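Local coordinates for ribonuclease VapC (Caulobacter crescentus, PDB 5K8J), which probably acts as the toxin of a toxin-antitoxin system, a PIN-domain ribonuclease that depends on magnesium, at residues R80-S85 with I98-L103. Numbering follows the deposited sequence.
Sequences RRIVES and IAAQAL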
loop_
_atom_site.group_PDB
_atom_site.type_symbol
_atom_site.label_atom_id
_atom_site.label_comp_id
_atom_site.label_asym_id
_atom_site.label_seq_id
_atom_site.Cartn_x
_atom_site.Cartn_y
_atom_site.Cartn_z
ATOM N N ARG B 80 -0.377 10.267 7.525
ATOM C CA ARG B 80 -1.834 10.347 7.453
ATOM C C ARG B 80 -2.459 9.810 8.723
ATOM O O ARG B 80 -3.372 10.425 9.281
ATOM C CB ARG B 80 -2.335 9.599 6.219
ATOM C CG ARG B 80 -3.865 9.443 6.140
ATOM C CD ARG B 80 -4.283 8.623 4.883
ATOM N NE ARG B 80 -3.834 7.240 5.007
ATOM C CZ ARG B 80 -3.605 6.411 3.991
ATOM N NH1 ARG B 80 -3.761 6.814 2.734
ATOM N NH2 ARG B 80 -3.205 5.169 4.247
ATOM N N ARG B 81 -1.993 8.652 9.203
ATOM C CA ARG B 81 -2.557 8.127 10.447
ATOM C C ARG B 81 -2.315 9.070 11.620
ATOM O O ARG B 81 -3.157 9.186 12.516
ATOM C CB ARG B 81 -1.985 6.739 10.730
ATOM C CG ARG B 81 -2.566 5.681 9.763
ATOM C CD ARG B 81 -2.260 4.253 10.209
ATOM N NE ARG B 81 -0.860 3.943 9.963
ATOM C CZ ARG B 81 -0.408 3.464 8.809
ATOM N NH1 ARG B 81 -1.241 3.234 7.797
ATOM N NH2 ARG B 81 0.881 3.231 8.650
ATOM N N ILE B 82 -1.158 9.733 11.661
ATOM C CA ILE B 82 -0.895 10.684 12.740
ATOM C C ILE B 82 -1.918 11.815 12.737
ATOM O O ILE B 82 -2.504 12.136 13.767
ATOM C CB ILE B 82 0.529 11.253 12.638
ATOM C CG1 ILE B 82 1.569 10.172 12.905
ATOM C CG2 ILE B 82 0.690 12.373 13.617
ATOM C CD1 ILE B 82 3.057 10.619 12.689
ATOM N N VAL B 83 -2.131 12.464 11.583
ATOM C CA VAL B 83 -3.069 13.581 11.581
ATOM C C VAL B 83 -4.511 13.099 11.751
ATOM O O VAL B 83 -5.345 13.824 12.305
ATOM C CB VAL B 83 -2.901 14.466 10.325
ATOM C CG1 VAL B 83 -1.534 15.184 10.337
ATOM C CG2 VAL B 83 -3.086 13.672 9.013
ATOM N N GLU B 84 -4.831 11.863 11.323
ATOM C CA GLU B 84 -6.176 11.335 11.556
ATOM C C GLU B 84 -6.498 11.283 13.035
ATOM O O GLU B 84 -7.664 11.440 13.449
ATOM C CB GLU B 84 -6.318 9.918 10.977
ATOM C CG GLU B 84 -6.541 9.860 9.497
ATOM C CD GLU B 84 -6.614 8.427 8.971
ATOM O OE1 GLU B 84 -6.454 7.435 9.759
ATOM O OE2 GLU B 84 -6.886 8.286 7.769
ATOM N N SER B 85 -5.487 11.008 13.841
ATOM C CA SER B 85 -5.644 10.903 15.280
ATOM C C SER B 85 -5.458 12.241 15.993
ATOM O O SER B 85 -6.283 12.638 16.825
ATOM C CB SER B 85 -4.624 9.909 15.829
ATOM O OG SER B 85 -4.915 9.676 17.194
ATOM N N ILE B 98 9.274 13.142 10.389
ATOM C CA ILE B 98 10.386 12.324 10.863
ATOM C C ILE B 98 9.878 11.222 11.796
ATOM O O ILE B 98 10.302 10.054 11.709
ATOM C CB ILE B 98 11.454 13.212 11.519
ATOM C CG1 ILE B 98 11.941 14.262 10.505
ATOM C CG2 ILE B 98 12.615 12.316 12.003
ATOM C CD1 ILE B 98 12.904 15.261 11.063
ATOM N N ALA B 99 8.955 11.560 12.691
ATOM C CA ALA B 99 8.356 10.534 13.534
ATOM C C ALA B 99 7.671 9.449 12.712
ATOM O O ALA B 99 7.726 8.263 13.062
ATOM C CB ALA B 99 7.355 11.173 14.499
ATOM N N ALA B 100 7.020 9.832 11.608
ATOM C CA ALA B 100 6.375 8.863 10.720
ATOM C C ALA B 100 7.380 7.870 10.146
ATOM O O ALA B 100 7.080 6.689 9.963
ATOM C CB ALA B 100 5.650 9.612 9.590
ATOM N N GLN B 101 8.588 8.333 9.851
ATOM C CA GLN B 101 9.600 7.427 9.343
ATOM C C GLN B 101 10.056 6.461 10.425
ATOM O O GLN B 101 10.297 5.287 10.155
ATOM C CB GLN B 101 10.787 8.229 8.852
ATOM C CG GLN B 101 10.444 9.087 7.656
ATOM C CD GLN B 101 11.623 9.918 7.236
ATOM O OE1 GLN B 101 11.875 10.949 7.822
ATOM N NE2 GLN B 101 12.352 9.476 6.208
ATOM N N ALA B 102 10.215 6.967 11.639
ATOM C CA ALA B 102 10.545 6.098 12.760
ATOM C C ALA B 102 9.475 5.035 12.963
ATOM O O ALA B 102 9.782 3.855 13.178
ATOM C CB ALA B 102 10.710 6.957 14.014
ATOM N N LEU B 103 8.207 5.430 12.919
ATOM C CA LEU B 103 7.124 4.458 13.029
ATOM C C LEU B 103 7.189 3.410 11.939
ATOM O O LEU B 103 7.057 2.215 12.208
ATOM C CB LEU B 103 5.772 5.166 12.985
ATOM C CG LEU B 103 5.437 5.972 14.246
ATOM C CD1 LEU B 103 4.414 7.062 13.974
ATOM C CD2 LEU B 103 4.901 5.055 15.292
#
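Ile-82 reaches from helix 73-86 to helix 93-104 with the end of its longer branch. Its CD1 methyl meets Leu-103 CD1 at 4.0 Å and Ala-100 CB at 4.2 Å. The two touched residues lie about one turn apart on helix 93-104, so a single methyl bears on both. Ile-82 CG1 stands opposite the carbonyl carbon (chi1 -67°), and the chain then runs extended through CG1 (chi2 174°), which carries CD1 out toward helix 93-104. Leu-103 comes in obliquely to Ile-82 and offers one of its two methyls, while Ala-100 has only its short CB to give. Ile-82 CA and Ala-100 CA, the closest CA pair across the two segments, are 7.8 Å apart.

Glu-78, one turn earlier on helix 73-86, also touches Ala-100 and Leu-103. Ile-120 packs on Leu-103 from a loop. The side chain of Ile-82 is about 8 Å from that of Asp-95, a predicted magnesium ligand at the start of helix 93-104.

The contact joins two consecutive helices of the PIN domain. All three touching residues are buried. No hydrogen bond or salt bridge links the two segments, so their pairing rests on van der Waals packing and the exclusion of water.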